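Local coordinates for protein shikimate dehydrogenase (NADP(+)) (Peptoclostridium difficile, PDB 5DZS) that probably catalyses the reversible NADPH-linked reduction of 3-dehydroshikimate to shikimate, a step in the biosynthesis of chorismate and the aromatic amino acids, at residues Y146-K151 / I163-E168; A121-T126 / I177-T182; E168-I173 / K197-N202. All coordinates share one frame; numbering follows the deposited sequence. Where two conformers were deposited one is given.

Contact 1 (Y146-K151 / I163-E168); sequences YVSTRK and ILIDYE. With SO4 (sulfate ion), chain E.
Strands 146-149 and 163-166 run parallel, with a twist of 34° between them, and Tyr-146, Val-147 and Ser-148 pair with Ile-163, Leu-164 and Ile-165. Three backbone bonds form the ladder. Val-147 N donates to Ile-163 O, Ile-165 N to Val-147 O and Thr-149 N to Ile-165 O. The first donor sits above the carbonyl plane of its acceptor; the other two lie in plane.

The chief side-chain feature is a stack of Arg-150 on Tyr-167. The guanidinium of Arg-150 lies flat over one face of the Tyr-167 ring, with the planes 15° apart. Arg-150 CZ is 3.6 Å from the centroid of the Tyr-167 ring, almost on its normal, so this is a cation-pi stack. A bend at chi2 (-61°) folds the arginine chain back over the ring, and NH1 is held by Pro-194 O. On the opposite ring face sits Ser-148 OG, 3.3 Å from Tyr-167 CD1. This buried hydroxyl has no polar partner in the model. A water links Arg-150 O to Tyr-167 N.

On the Tyr-146 side of the sheet, Ile-163 lies alongside the tyrosine and Ile-165 crosses it obliquely, with Ile-165 CG2 3.8 Å from Tyr-146 CD2. On the other side, Thr-149 CG2 meets Leu-164 CD1 at 3.7 Å. Thr-149 OG1, anti to its backbone N, donates to sulfate O4 at 2.7 Å. Arg-150 N adds a weak bond to sulfate O2.

This is the edge of the parallel, Rossmann-type sheet that binds NADP in this family. The sulfate, probably from the crystallisation liquor, lies at the carboxyl end of strand 144-149. Its position is consistent with the site that takes the 2'-phosphate of NADP in related enzymes.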
ATOM      1  N   TYR B 146      -0.104  17.322  25.891  1.00 41.00           N
ATOM      2  CA  TYR B 146      -1.252  18.206  26.031  1.00 39.85           C
ATOM      3  C   TYR B 146      -1.762  18.560  24.633  1.00 36.97           C
ATOM      4  O   TYR B 146      -0.984  18.640  23.685  1.00 34.27           O
ATOM      5  CB  TYR B 146      -0.874  19.523  26.706  1.00 40.15           C
ATOM      6  CG  TYR B 146      -0.218  19.448  28.076  1.00 42.58           C
ATOM      7  CD1 TYR B 146       1.162  19.317  28.197  1.00 43.20           C
ATOM      8  CD2 TYR B 146      -0.965  19.594  29.239  1.00 45.79           C
ATOM      9  CE1 TYR B 146       1.780  19.279  29.438  1.00 44.97           C
ATOM     10  CE2 TYR B 146      -0.356  19.565  30.488  1.00 46.70           C
ATOM     11  CZ  TYR B 146       1.013  19.405  30.578  1.00 47.15           C
ATOM     12  OH  TYR B 146       1.616  19.377  31.819  1.00 51.38           O
ATOM     13  N   VAL B 147      -3.067  18.771  24.519  1.00 38.01           N
ATOM     14  CA  VAL B 147      -3.677  19.244  23.279  1.00 35.81           C
ATOM     15  C   VAL B 147      -4.466  20.481  23.685  1.00 36.18           C
ATOM     16  O   VAL B 147      -5.329  20.399  24.562  1.00 37.70           O
ATOM     17  CB  VAL B 147      -4.604  18.204  22.633  1.00 38.46           C
ATOM     18  CG1 VAL B 147      -5.260  18.781  21.388  1.00 37.94           C
ATOM     19  CG2 VAL B 147      -3.822  16.948  22.286  1.00 37.59           C
ATOM     20  N   SER B 148      -4.142  21.623  23.084  1.00 35.51           N
ATOM     21  CA  SER B 148      -4.793  22.897  23.426  1.00 36.96           C
ATOM     22  C   SER B 148      -5.906  23.271  22.458  1.00 39.72           C
ATOM     23  O   SER B 148      -5.731  23.201  21.245  1.00 37.87           O
ATOM     24  CB  SER B 148      -3.758  24.021  23.463  1.00 37.93           C
ATOM     25  OG  SER B 148      -4.317  25.202  24.013  1.00 41.20           O
ATOM     26  N   THR B 149      -7.047  23.679  23.007  1.00 43.48           N
ATOM     27  CA  THR B 149      -8.211  24.067  22.215  1.00 45.67           C
ATOM     28  C   THR B 149      -8.758  25.385  22.762  1.00 49.04           C
ATOM     29  O   THR B 149      -8.528  25.714  23.930  1.00 47.42           O
ATOM     30  CB  THR B 149      -9.291  22.959  22.243  1.00 48.31           C
ATOM     31  OG1 THR B 149     -10.361  23.290  21.350  1.00 51.58           O
ATOM     32  CG2 THR B 149      -9.835  22.740  23.658  1.00 50.20           C
ATOM     33  N   ARG B 150      -9.459  26.146  21.923  0.50 49.12           N
ATOM     34  CA  ARG B 150     -10.030  27.427  22.358  0.50 52.91           C
ATOM     35  C   ARG B 150     -11.116  27.232  23.418  0.50 57.11           C
ATOM     36  O   ARG B 150     -11.235  28.032  24.346  0.50 58.52           O
ATOM     37  CB  ARG B 150     -10.591  28.209  21.168  0.50 51.95           C
ATOM     38  CG  ARG B 150      -9.554  28.609  20.133  0.50 49.94           C
ATOM     39  CD  ARG B 150      -8.469  29.526  20.691  0.50 49.91           C
ATOM     40  NE  ARG B 150      -7.460  29.825  19.671  0.50 49.51           N
ATOM     41  CZ  ARG B 150      -6.349  30.529  19.881  0.50 48.39           C
ATOM     42  NH1 ARG B 150      -5.500  30.740  18.883  0.50 47.43           N
ATOM     43  NH2 ARG B 150      -6.082  31.016  21.080  0.50 48.20           N
ATOM     44  N   LYS B 151     -11.903  26.166  23.277  1.00 59.72           N
ATOM     45  CA  LYS B 151     -12.973  25.869  24.233  1.00 67.25           C
ATOM     46  C   LYS B 151     -13.128  24.363  24.365  1.00 68.84           C
ATOM     47  O   LYS B 151     -13.414  23.672  23.389  1.00 69.71           O
ATOM     48  CB  LYS B 151     -14.295  26.520  23.821  1.00 71.85           C
ATOM     49  CG  LYS B 151     -15.383  26.387  24.879  1.00 76.45           C
ATOM     50  CD  LYS B 151     -16.600  27.237  24.559  1.00 80.17           C
ATOM     51  CE  LYS B 151     -17.618  27.173  25.686  1.00 83.14           C
ATOM     52  NZ  LYS B 151     -18.783  28.063  25.437  1.00 86.24           N
ATOM     53  N   ILE B 163      -3.772  15.273  27.652  1.00 53.52           N
ATOM     54  CA  ILE B 163      -4.522  16.201  28.502  1.00 54.60           C
ATOM     55  C   ILE B 163      -5.091  17.374  27.701  1.00 51.63           C
ATOM     56  O   ILE B 163      -4.355  18.127  27.069  1.00 46.16           O
ATOM     57  CB  ILE B 163      -3.634  16.749  29.638  1.00 55.86           C
ATOM     58  CG1 ILE B 163      -2.962  15.589  30.374  1.00 58.89           C
ATOM     59  CG2 ILE B 163      -4.456  17.610  30.595  1.00 58.33           C
ATOM     60  CD1 ILE B 163      -1.949  16.022  31.401  1.00 61.33           C
ATOM     61  N   LEU B 164      -6.409  17.522  27.746  1.00 52.92           N
ATOM     62  CA  LEU B 164      -7.073  18.606  27.046  1.00 51.88           C
ATOM     63  C   LEU B 164      -6.964  19.869  27.891  1.00 51.16           C
ATOM     64  O   LEU B 164      -7.330  19.866  29.075  1.00 51.36           O
ATOM     65  CB  LEU B 164      -8.547  18.268  26.810  1.00 53.80           C
ATOM     66  CG  LEU B 164      -9.337  19.301  25.999  1.00 54.83           C
ATOM     67  CD1 LEU B 164      -8.868  19.305  24.549  1.00 51.20           C
ATOM     68  CD2 LEU B 164     -10.833  19.026  26.077  1.00 56.87           C
ATOM     69  N   ILE B 165      -6.446  20.937  27.285  1.00 48.00           N
ATOM     70  CA  ILE B 165      -6.306  22.227  27.954  1.00 47.81           C
ATOM     71  C   ILE B 165      -6.794  23.338  27.045  1.00 47.94           C
ATOM     72  O   ILE B 165      -7.039  23.112  25.860  1.00 45.46           O
ATOM     73  CB  ILE B 165      -4.837  22.533  28.334  1.00 48.26           C
ATOM     74  CG1 ILE B 165      -3.955  22.618  27.074  1.00 46.54           C
ATOM     75  CG2 ILE B 165      -4.308  21.479  29.298  1.00 50.79           C
ATOM     76  CD1 ILE B 165      -2.527  23.035  27.352  1.00 47.79           C
ATOM     77  N   ASP B 166      -6.958  24.533  27.613  1.00 47.48           N
ATOM     78  CA  ASP B 166      -7.304  25.709  26.816  1.00 47.43           C
ATOM     79  C   ASP B 166      -6.073  26.610  26.787  1.00 45.81           C
ATOM     80  O   ASP B 166      -5.087  26.339  27.473  1.00 45.30           O
ATOM     81  CB  ASP B 166      -8.575  26.427  27.307  1.00 50.85           C
ATOM     82  CG  ASP B 166      -8.429  27.033  28.685  1.00 54.70           C
ATOM     83  OD1 ASP B 166      -7.298  27.299  29.142  1.00 56.50           O
ATOM     84  OD2 ASP B 166      -9.480  27.272  29.310  1.00 59.14           O
ATOM     85  N   TYR B 167      -6.128  27.671  25.994  1.00 46.20           N
ATOM     86  CA  TYR B 167      -4.973  28.554  25.811  1.00 47.23           C
ATOM     87  C   TYR B 167      -4.601  29.358  27.069  1.00 50.61           C
ATOM     88  O   TYR B 167      -3.490  29.891  27.168  1.00 51.71           O
ATOM     89  CB  TYR B 167      -5.181  29.448  24.577  1.00 46.63           C
ATOM     90  CG  TYR B 167      -5.025  28.700  23.259  1.00 44.31           C
ATOM     91  CD1 TYR B 167      -5.987  27.791  22.825  1.00 41.56           C
ATOM     92  CD2 TYR B 167      -3.913  28.906  22.449  1.00 43.33           C
ATOM     93  CE1 TYR B 167      -5.843  27.106  21.621  1.00 42.42           C
ATOM     94  CE2 TYR B 167      -3.760  28.224  21.248  1.00 42.74           C
ATOM     95  CZ  TYR B 167      -4.728  27.327  20.838  1.00 40.58           C
ATOM     96  OH  TYR B 167      -4.581  26.651  19.633  1.00 41.47           O
ATOM     97  N   GLU B 168      -5.524  29.421  28.028  1.00 54.69           N
ATOM     98  CA  GLU B 168      -5.274  30.097  29.295  1.00 57.93           C
ATOM     99  C   GLU B 168      -4.368  29.229  30.153  1.00 55.78           C
ATOM    100  O   GLU B 168      -3.374  29.710  30.698  1.00 57.52           O
ATOM    101  CB  GLU B 168      -6.589  30.386  30.018  1.00 63.66           C
ATOM    102  CG  GLU B 168      -7.493  31.321  29.238  1.00 65.95           C
ATOM    103  CD  GLU B 168      -6.836  32.666  28.979  1.00 70.42           C
ATOM    104  OE1 GLU B 168      -6.147  33.183  29.895  1.00 69.74           O
ATOM    105  OE2 GLU B 168      -7.020  33.206  27.862  1.00 72.71           O
TER
HETATM  106  S   SO4 E 302      -8.826  24.627  18.332  0.50 64.21           S
HETATM  107  O1  SO4 E 302      -7.504  24.917  18.932  0.50 59.36           O
HETATM  108  O2  SO4 E 302      -9.745  25.743  18.646  0.50 57.32           O
HETATM  109  O3  SO4 E 302      -8.679  24.483  16.863  0.50 61.38           O
HETATM  110  O4  SO4 E 302      -9.374  23.367  18.880  0.50 55.84           O
HETATM  111  O   HOH W   1      -8.810  29.218  24.998  1.00 50.31           O

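Contact 2 (A121-T126 / I177-T182); sequences AVILGT and IILNAT. With SO4 (sulfate ion), chain E.
Asn-180 OD1 takes two bonds from one residue, Thr-182, just where strand 177-180 ends. Thr-182 OG1 donates at 2.6 Å to Asn-180 OD1, in the plane of the amide and on a lone pair. Thr-182 N donates to the same oxygen from above that plane, which makes an Asx turn. Asn-180 CG is anti to its backbone N (chi1 178°), and ND2 is held by Asp-208 OD1. The amide is thus gripped at both ends, which fixes its rotation.

The turn brings Ala-181 and Thr-182 back to the end of strand 121-124. Ala-181 N donates to Leu-124 O at 2.8 Å, a more bent bond than the others. Thr-182 CG2 also presses on this oxygen, 3.3 Å from Leu-124 O. Gly-125, with a positive phi (104°), packs its CA 3.8 Å from Thr-182 CG2. Past the glycine, Thr-126 OG1 donates to sulfate O4 at 2.9 Å.

Before the turn the strands are parallel, 14° apart. Val-122 N donates to Ile-177 O, Leu-179 N to Val-122 O and Leu-124 N to Leu-179 O. The last two run nearly along the C=O axis. Leu-124 crosses Ile-178 obliquely, with Leu-124 CD2 4.0 Å from Ile-178 CD1. On the other face Ile-123 CG2 meets Ala-181 CB.

These are the two central strands of the Rossmann-type sheet. Gly-125 begins the glycine-rich loop, at the NADP site in this family, that leads into helix 128-139. Helix 128-139 packs on the face of Ile-123 and Leu-179, through Phe-137 among others. Strand 144-149 flanks 120-124, and strand 205-208 flanks 177-180.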
ATOM      1  N   ALA B 121       5.283  17.528  25.260  1.00 40.95           N
ATOM      2  CA  ALA B 121       4.847  18.231  24.055  1.00 37.89           C
ATOM      3  C   ALA B 121       3.436  18.754  24.181  1.00 36.15           C
ATOM      4  O   ALA B 121       2.602  18.214  24.924  1.00 36.50           O
ATOM      5  CB  ALA B 121       4.954  17.324  22.837  1.00 36.76           C
ATOM      6  N   VAL B 122       3.185  19.821  23.434  1.00 35.18           N
ATOM      7  CA  VAL B 122       1.885  20.430  23.354  1.00 33.81           C
ATOM      8  C   VAL B 122       1.508  20.504  21.885  1.00 31.63           C
ATOM      9  O   VAL B 122       2.310  20.938  21.056  1.00 30.09           O
ATOM     10  CB  VAL B 122       1.875  21.855  23.927  1.00 36.12           C
ATOM     11  CG1 VAL B 122       0.550  22.557  23.627  1.00 36.13           C
ATOM     12  CG2 VAL B 122       2.142  21.813  25.416  1.00 37.96           C
ATOM     13  N   ILE B 123       0.301  20.047  21.574  1.00 32.07           N
ATOM     14  CA  ILE B 123      -0.254  20.174  20.229  1.00 30.76           C
ATOM     15  C   ILE B 123      -1.284  21.294  20.271  1.00 29.37           C
ATOM     16  O   ILE B 123      -2.171  21.301  21.138  1.00 30.43           O
ATOM     17  CB  ILE B 123      -0.984  18.904  19.763  1.00 30.21           C
ATOM     18  CG1 ILE B 123       0.001  17.738  19.626  1.00 31.73           C
ATOM     19  CG2 ILE B 123      -1.692  19.171  18.428  1.00 30.54           C
ATOM     20  CD1 ILE B 123      -0.662  16.385  19.481  1.00 33.65           C
ATOM     21  N   LEU B 124      -1.169  22.238  19.344  1.00 28.68           N
ATOM     22  CA  LEU B 124      -2.126  23.319  19.226  1.00 30.93           C
ATOM     23  C   LEU B 124      -3.180  22.947  18.199  1.00 32.42           C
ATOM     24  O   LEU B 124      -2.851  22.728  17.018  1.00 32.76           O
ATOM     25  CB  LEU B 124      -1.443  24.602  18.770  1.00 31.51           C
ATOM     26  CG  LEU B 124      -0.270  25.098  19.602  1.00 32.45           C
ATOM     27  CD1 LEU B 124       0.347  26.307  18.923  1.00 34.63           C
ATOM     28  CD2 LEU B 124      -0.735  25.409  21.018  1.00 34.69           C
ATOM     29  N   GLY B 125      -4.436  22.870  18.644  1.00 33.53           N
ATOM     30  CA  GLY B 125      -5.558  22.568  17.764  1.00 35.66           C
ATOM     31  C   GLY B 125      -6.082  21.155  17.888  1.00 35.67           C
ATOM     32  O   GLY B 125      -5.417  20.277  18.449  1.00 37.43           O
ATOM     33  N   THR B 126      -7.277  20.901  17.354  0.50 38.23           N
ATOM     34  CA  THR B 126      -7.916  19.580  17.520  0.50 39.02           C
ATOM     35  C   THR B 126      -8.457  18.883  16.260  0.50 40.97           C
ATOM     36  O   THR B 126      -9.296  17.991  16.369  0.50 42.76           O
ATOM     37  CB  THR B 126      -9.065  19.682  18.553  0.50 41.23           C
ATOM     38  OG1 THR B 126     -10.013  20.682  18.140  0.50 40.45           O
ATOM     39  CG2 THR B 126      -8.516  20.056  19.928  0.50 41.04           C
ATOM     40  N   ILE B 177       8.516  20.409  23.227  1.00 42.58           N
ATOM     41  CA  ILE B 177       7.984  20.646  21.892  1.00 39.35           C
ATOM     42  C   ILE B 177       6.598  21.269  21.858  1.00 35.10           C
ATOM     43  O   ILE B 177       5.710  20.881  22.621  1.00 35.85           O
ATOM     44  CB  ILE B 177       7.864  19.296  21.142  1.00 37.70           C
ATOM     45  CG1 ILE B 177       9.247  18.664  20.946  1.00 39.62           C
ATOM     46  CG2 ILE B 177       7.157  19.468  19.803  1.00 36.26           C
ATOM     47  CD1 ILE B 177       9.196  17.193  20.587  1.00 40.43           C
ATOM     48  N   ILE B 178       6.430  22.257  20.988  1.00 36.19           N
ATOM     49  CA  ILE B 178       5.113  22.825  20.726  1.00 34.34           C
ATOM     50  C   ILE B 178       4.886  22.697  19.217  1.00 32.78           C
ATOM     51  O   ILE B 178       5.684  23.178  18.392  1.00 33.53           O
ATOM     52  CB  ILE B 178       4.928  24.257  21.276  1.00 36.84           C
ATOM     53  CG1 ILE B 178       3.467  24.706  21.111  1.00 36.08           C
ATOM     54  CG2 ILE B 178       5.903  25.241  20.642  1.00 39.63           C
ATOM     55  CD1 ILE B 178       3.137  25.978  21.871  1.00 37.56           C
ATOM     56  N   LEU B 179       3.787  22.041  18.874  1.00 29.49           N
ATOM     57  CA  LEU B 179       3.447  21.754  17.486  1.00 29.69           C
ATOM     58  C   LEU B 179       2.141  22.448  17.098  1.00 27.96           C
ATOM     59  O   LEU B 179       1.101  22.292  17.776  1.00 29.39           O
ATOM     60  CB  LEU B 179       3.376  20.247  17.297  1.00 29.76           C
ATOM     61  CG  LEU B 179       3.088  19.728  15.870  1.00 29.66           C
ATOM     62  CD1 LEU B 179       3.726  18.371  15.636  1.00 31.01           C
ATOM     63  CD2 LEU B 179       1.599  19.682  15.572  1.00 29.66           C
ATOM     64  N   ASN B 180       2.207  23.238  16.032  1.00 28.03           N
ATOM     65  CA  ASN B 180       1.031  23.931  15.532  1.00 28.53           C
ATOM     66  C   ASN B 180       0.247  23.106  14.515  1.00 29.04           C
ATOM     67  O   ASN B 180       0.706  22.911  13.380  1.00 29.66           O
ATOM     68  CB  ASN B 180       1.408  25.245  14.857  1.00 30.28           C
ATOM     69  CG  ASN B 180       0.196  25.956  14.289  1.00 33.27           C
ATOM     70  OD1 ASN B 180      -0.862  25.986  14.917  1.00 34.08           O
ATOM     71  ND2 ASN B 180       0.334  26.509  13.090  1.00 34.31           N
ATOM     72  N   ALA B 181      -0.929  22.641  14.920  1.00 29.56           N
ATOM     73  CA  ALA B 181      -1.832  21.900  14.037  1.00 31.47           C
ATOM     74  C   ALA B 181      -3.077  22.742  13.703  1.00 35.32           C
ATOM     75  O   ALA B 181      -4.078  22.195  13.249  1.00 44.15           O
ATOM     76  CB  ALA B 181      -2.248  20.586  14.676  1.00 30.78           C
ATOM     77  N   THR B 182      -3.003  24.058  13.915  1.00 38.04           N
ATOM     78  CA  THR B 182      -4.113  24.969  13.625  1.00 41.32           C
ATOM     79  C   THR B 182      -3.919  25.573  12.239  1.00 46.78           C
ATOM     80  O   THR B 182      -2.815  25.564  11.710  1.00 43.38           O
ATOM     81  CB  THR B 182      -4.208  26.128  14.640  1.00 43.68           C
ATOM     82  OG1 THR B 182      -3.180  27.105  14.399  1.00 42.34           O
ATOM     83  CG2 THR B 182      -4.132  25.622  16.073  1.00 41.78           C
TER
HETATM   84  S   SO4 E 302      -8.826  24.627  18.332  0.50 64.21           S
HETATM   85  O1  SO4 E 302      -7.504  24.917  18.932  0.50 59.36           O
HETATM   86  O2  SO4 E 302      -9.745  25.743  18.646  0.50 57.32           O
HETATM   87  O3  SO4 E 302      -8.679  24.483  16.863  0.50 61.38           O
HETATM   88  O4  SO4 E 302      -9.374  23.367  18.880  0.50 55.84           O

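Contact 3 (E168-I173 / K197-N202); sequences EELKHI and KSIIQN
Leu-170 and Ile-199 form the apolar heart of this contact, which joins two crossover segments of the Rossmann-type NADP-binding domain. Their side chains cross at about a right angle. Leu-170 CG lies 3.8 Å from Ile-199 CG2, and Leu-170 CD2 touches both CG2 and CD1 of the isoleucine. Leu-170 CG is anti to its backbone N (chi1 179°), while Ile-199 CG1 is anti to its carbonyl carbon. The two side chains meet branch to branch. Ile-199 CG1 also reaches the backbone next to Leu-170, 4.2 Å from Lys-171 CA.

Beside this pair the contact turns polar. Asn-202 CB packs on the backbone, 3.5 Å from Ile-173 O. No direct hydrogen bond joins the two segments. A water does so instead.

The next shell sets these groups in place. Residues 168-171 coil like a helix, but their bonding is that of tight turns. Lys-171 N and Ile-173 N each bond to the carbonyl three residues back. On the outer side Lys-171 NZ forms a salt bridge with the syn lone pair of Glu-168 OE1. Helix 197-200 carries Ile-199 toward the loop, and the backbone of Asn-202 is bonded to that of Gly-175. Leu-170 further rests on Val-122 and Leu-124 of strand 120-124. Leu-170 thus lies against one face of the sheet.

The bridging water is held by three groups: it donates at 2.5 Å to Leu-170 O and at 2.8 Å to Ile-173 O, and it accepts from Asn-202 ND2 at 3.0 Å.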
ATOM      1  N   GLU B 168      -5.524  29.421  28.028  1.00 54.69           N
ATOM      2  CA  GLU B 168      -5.274  30.097  29.295  1.00 57.93           C
ATOM      3  C   GLU B 168      -4.368  29.229  30.153  1.00 55.78           C
ATOM      4  O   GLU B 168      -3.374  29.710  30.698  1.00 57.52           O
ATOM      5  CB  GLU B 168      -6.589  30.386  30.018  1.00 63.66           C
ATOM      6  CG  GLU B 168      -7.493  31.321  29.238  1.00 65.95           C
ATOM      7  CD  GLU B 168      -6.836  32.666  28.979  1.00 70.42           C
ATOM      8  OE1 GLU B 168      -6.147  33.183  29.895  1.00 69.74           O
ATOM      9  OE2 GLU B 168      -7.020  33.206  27.862  1.00 72.71           O
ATOM     10  N   GLU B 169      -4.708  27.943  30.255  1.00 53.28           N
ATOM     11  CA  GLU B 169      -3.901  26.989  31.014  1.00 52.17           C
ATOM     12  C   GLU B 169      -2.535  26.823  30.389  1.00 50.23           C
ATOM     13  O   GLU B 169      -1.564  26.545  31.070  1.00 50.38           O
ATOM     14  CB  GLU B 169      -4.563  25.618  31.063  1.00 53.24           C
ATOM     15  CG  GLU B 169      -5.929  25.579  31.722  1.00 56.71           C
ATOM     16  CD  GLU B 169      -6.531  24.196  31.643  1.00 59.40           C
ATOM     17  OE1 GLU B 169      -6.216  23.349  32.509  1.00 64.37           O
ATOM     18  OE2 GLU B 169      -7.332  23.964  30.718  1.00 56.26           O
ATOM     19  N   LEU B 170      -2.472  26.958  29.069  1.00 47.44           N
ATOM     20  CA  LEU B 170      -1.211  26.807  28.355  1.00 45.32           C
ATOM     21  C   LEU B 170      -0.159  27.813  28.799  1.00 47.93           C
ATOM     22  O   LEU B 170       1.036  27.552  28.676  1.00 45.53           O
ATOM     23  CB  LEU B 170      -1.451  26.949  26.849  1.00 41.74           C
ATOM     24  CG  LEU B 170      -0.222  26.845  25.947  1.00 41.47           C
ATOM     25  CD1 LEU B 170       0.510  25.522  26.131  1.00 40.47           C
ATOM     26  CD2 LEU B 170      -0.644  27.012  24.497  1.00 40.26           C
ATOM     27  N   LYS B 171      -0.609  28.954  29.326  1.00 49.65           N
ATOM     28  CA  LYS B 171       0.296  30.002  29.780  1.00 54.52           C
ATOM     29  C   LYS B 171       1.259  29.511  30.858  1.00 56.75           C
ATOM     30  O   LYS B 171       2.365  30.038  30.982  1.00 60.19           O
ATOM     31  CB  LYS B 171      -0.490  31.196  30.335  1.00 56.26           C
ATOM     32  CG  LYS B 171      -1.371  31.930  29.338  1.00 56.30           C
ATOM     33  CD  LYS B 171      -2.042  33.130  30.005  1.00 60.58           C
ATOM     34  CE  LYS B 171      -2.960  33.858  29.035  1.00 62.20           C
ATOM     35  NZ  LYS B 171      -3.684  34.988  29.675  1.00 66.10           N
ATOM     36  N   HIS B 172       0.842  28.500  31.621  1.00 56.38           N
ATOM     37  CA  HIS B 172       1.660  27.962  32.717  1.00 61.32           C
ATOM     38  C   HIS B 172       2.322  26.616  32.412  1.00 58.73           C
ATOM     39  O   HIS B 172       2.836  25.966  33.320  1.00 61.14           O
ATOM     40  CB  HIS B 172       0.802  27.823  33.982  1.00 62.73           C
ATOM     41  CG  HIS B 172      -0.066  29.010  34.248  1.00 66.93           C
ATOM     42  ND1 HIS B 172       0.426  30.196  34.749  1.00 70.18           N
ATOM     43  CD2 HIS B 172      -1.397  29.194  34.080  1.00 67.80           C
ATOM     44  CE1 HIS B 172      -0.564  31.062  34.871  1.00 72.65           C
ATOM     45  NE2 HIS B 172      -1.681  30.478  34.474  1.00 71.41           N
ATOM     46  N   ILE B 173       2.307  26.184  31.153  1.00 54.60           N
ATOM     47  CA  ILE B 173       2.946  24.914  30.793  1.00 55.86           C
ATOM     48  C   ILE B 173       4.316  25.148  30.171  1.00 55.87           C
ATOM     49  O   ILE B 173       4.477  25.979  29.268  1.00 56.72           O
ATOM     50  CB  ILE B 173       2.087  24.058  29.822  1.00 53.23           C
ATOM     51  CG1 ILE B 173       0.984  23.309  30.573  1.00 56.57           C
ATOM     52  CG2 ILE B 173       2.929  22.961  29.179  1.00 52.25           C
ATOM     53  CD1 ILE B 173       0.017  24.191  31.316  1.00 57.30           C
ATOM     54  N   LYS B 197       4.276  35.172  22.256  1.00 54.35           N
ATOM     55  CA  LYS B 197       5.710  35.064  22.463  1.00 57.43           C
ATOM     56  C   LYS B 197       6.009  34.478  23.852  1.00 57.50           C
ATOM     57  O   LYS B 197       6.954  33.709  24.016  1.00 55.92           O
ATOM     58  CB  LYS B 197       6.330  36.462  22.335  1.00 63.40           C
ATOM     59  CG  LYS B 197       7.844  36.486  22.331  1.00 67.57           C
ATOM     60  CD  LYS B 197       8.426  37.889  22.210  1.00 73.08           C
ATOM     61  CE  LYS B 197       8.125  38.748  23.431  1.00 78.24           C
ATOM     62  NZ  LYS B 197       8.842  40.054  23.391  1.00 84.79           N
ATOM     63  N   SER B 198       5.196  34.853  24.842  1.00 58.38           N
ATOM     64  CA  SER B 198       5.357  34.373  26.222  1.00 59.78           C
ATOM     65  C   SER B 198       5.188  32.861  26.355  1.00 56.79           C
ATOM     66  O   SER B 198       5.837  32.231  27.197  1.00 56.49           O
ATOM     67  CB  SER B 198       4.358  35.070  27.140  1.00 61.57           C
ATOM     68  OG  SER B 198       4.558  36.468  27.126  1.00 68.69           O
ATOM     69  N   ILE B 199       4.295  32.288  25.550  1.00 52.39           N
ATOM     70  CA  ILE B 199       4.081  30.837  25.551  1.00 50.33           C
ATOM     71  C   ILE B 199       5.214  30.174  24.768  1.00 49.09           C
ATOM     72  O   ILE B 199       5.772  29.166  25.204  1.00 49.11           O
ATOM     73  CB  ILE B 199       2.707  30.452  24.953  1.00 48.47           C
ATOM     74  CG1 ILE B 199       1.582  30.857  25.918  1.00 51.83           C
ATOM     75  CG2 ILE B 199       2.634  28.945  24.657  1.00 44.71           C
ATOM     76  CD1 ILE B 199       0.186  30.702  25.341  1.00 51.87           C
ATOM     77  N   ILE B 200       5.572  30.758  23.627  1.00 48.92           N
ATOM     78  CA  ILE B 200       6.657  30.217  22.804  1.00 49.04           C
ATOM     79  C   ILE B 200       7.961  30.166  23.590  1.00 50.74           C
ATOM     80  O   ILE B 200       8.769  29.256  23.431  1.00 49.07           O
ATOM     81  CB  ILE B 200       6.855  31.028  21.507  1.00 49.87           C
ATOM     82  CG1 ILE B 200       5.625  30.847  20.609  1.00 47.89           C
ATOM     83  CG2 ILE B 200       8.106  30.556  20.775  1.00 49.72           C
ATOM     84  CD1 ILE B 200       5.637  31.659  19.331  1.00 48.09           C
ATOM     85  N   GLN B 201       8.151  31.139  24.464  1.00 55.86           N
ATOM     86  CA  GLN B 201       9.358  31.181  25.267  1.00 59.83           C
ATOM     87  C   GLN B 201       9.509  29.946  26.173  1.00 58.17           C
ATOM     88  O   GLN B 201      10.625  29.586  26.528  1.00 59.29           O
ATOM     89  CB  GLN B 201       9.367  32.460  26.093  1.00 66.24           C
ATOM     90  CG  GLN B 201      10.683  32.752  26.779  1.00 73.58           C
ATOM     91  CD  GLN B 201      10.687  34.127  27.400  1.00 79.63           C
ATOM     92  OE1 GLN B 201       9.722  34.881  27.258  1.00 82.67           O
ATOM     93  NE2 GLN B 201      11.773  34.469  28.085  1.00 85.64           N
ATOM     94  N   ASN B 202       8.398  29.278  26.504  1.00 54.13           N
ATOM     95  CA  ASN B 202       8.440  28.109  27.400  1.00 54.13           C
ATOM     96  C   ASN B 202       8.729  26.760  26.732  1.00 51.56           C
ATOM     97  O   ASN B 202       8.620  25.717  27.383  1.00 52.39           O
ATOM     98  CB  ASN B 202       7.130  28.006  28.205  1.00 54.85           C
ATOM     99  CG  ASN B 202       6.917  29.177  29.145  1.00 60.09           C
ATOM    100  OD1 ASN B 202       7.871  29.834  29.575  1.00 64.22           O
ATOM    101  ND2 ASN B 202       5.658  29.429  29.494  1.00 59.79           N
TER
HETATM  102  O   HOH W   2       3.373  28.231  28.025  1.00 49.02           O

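How the contacts relate
Contacts 1 and 2 belong to one parallel sheet, with centres about 10 Å apart. Strands 144-149 and 120-124 are neighbours in it: Ser-148 N lies 2.8 Å from Ile-123 O, probably as a hydrogen bond. Both contacts reach the sulfate, through Thr-149 and Thr-126. Contact 3 packs on the sheet face that carries Tyr-146, Val-122 and Ile-178. Leu-170 CD2 is 3.8 Å from Leu-124 CD2, and Ile-173 CG2 is 3.9 Å from Tyr-146 CE1. Contact 2 is nearest the predicted sites: the Leu-179 side chain is about 4 Å from that of Leu-209, and that of Ala-181 about 8 Å from that of Lys-65. Contact 3 lies away from them.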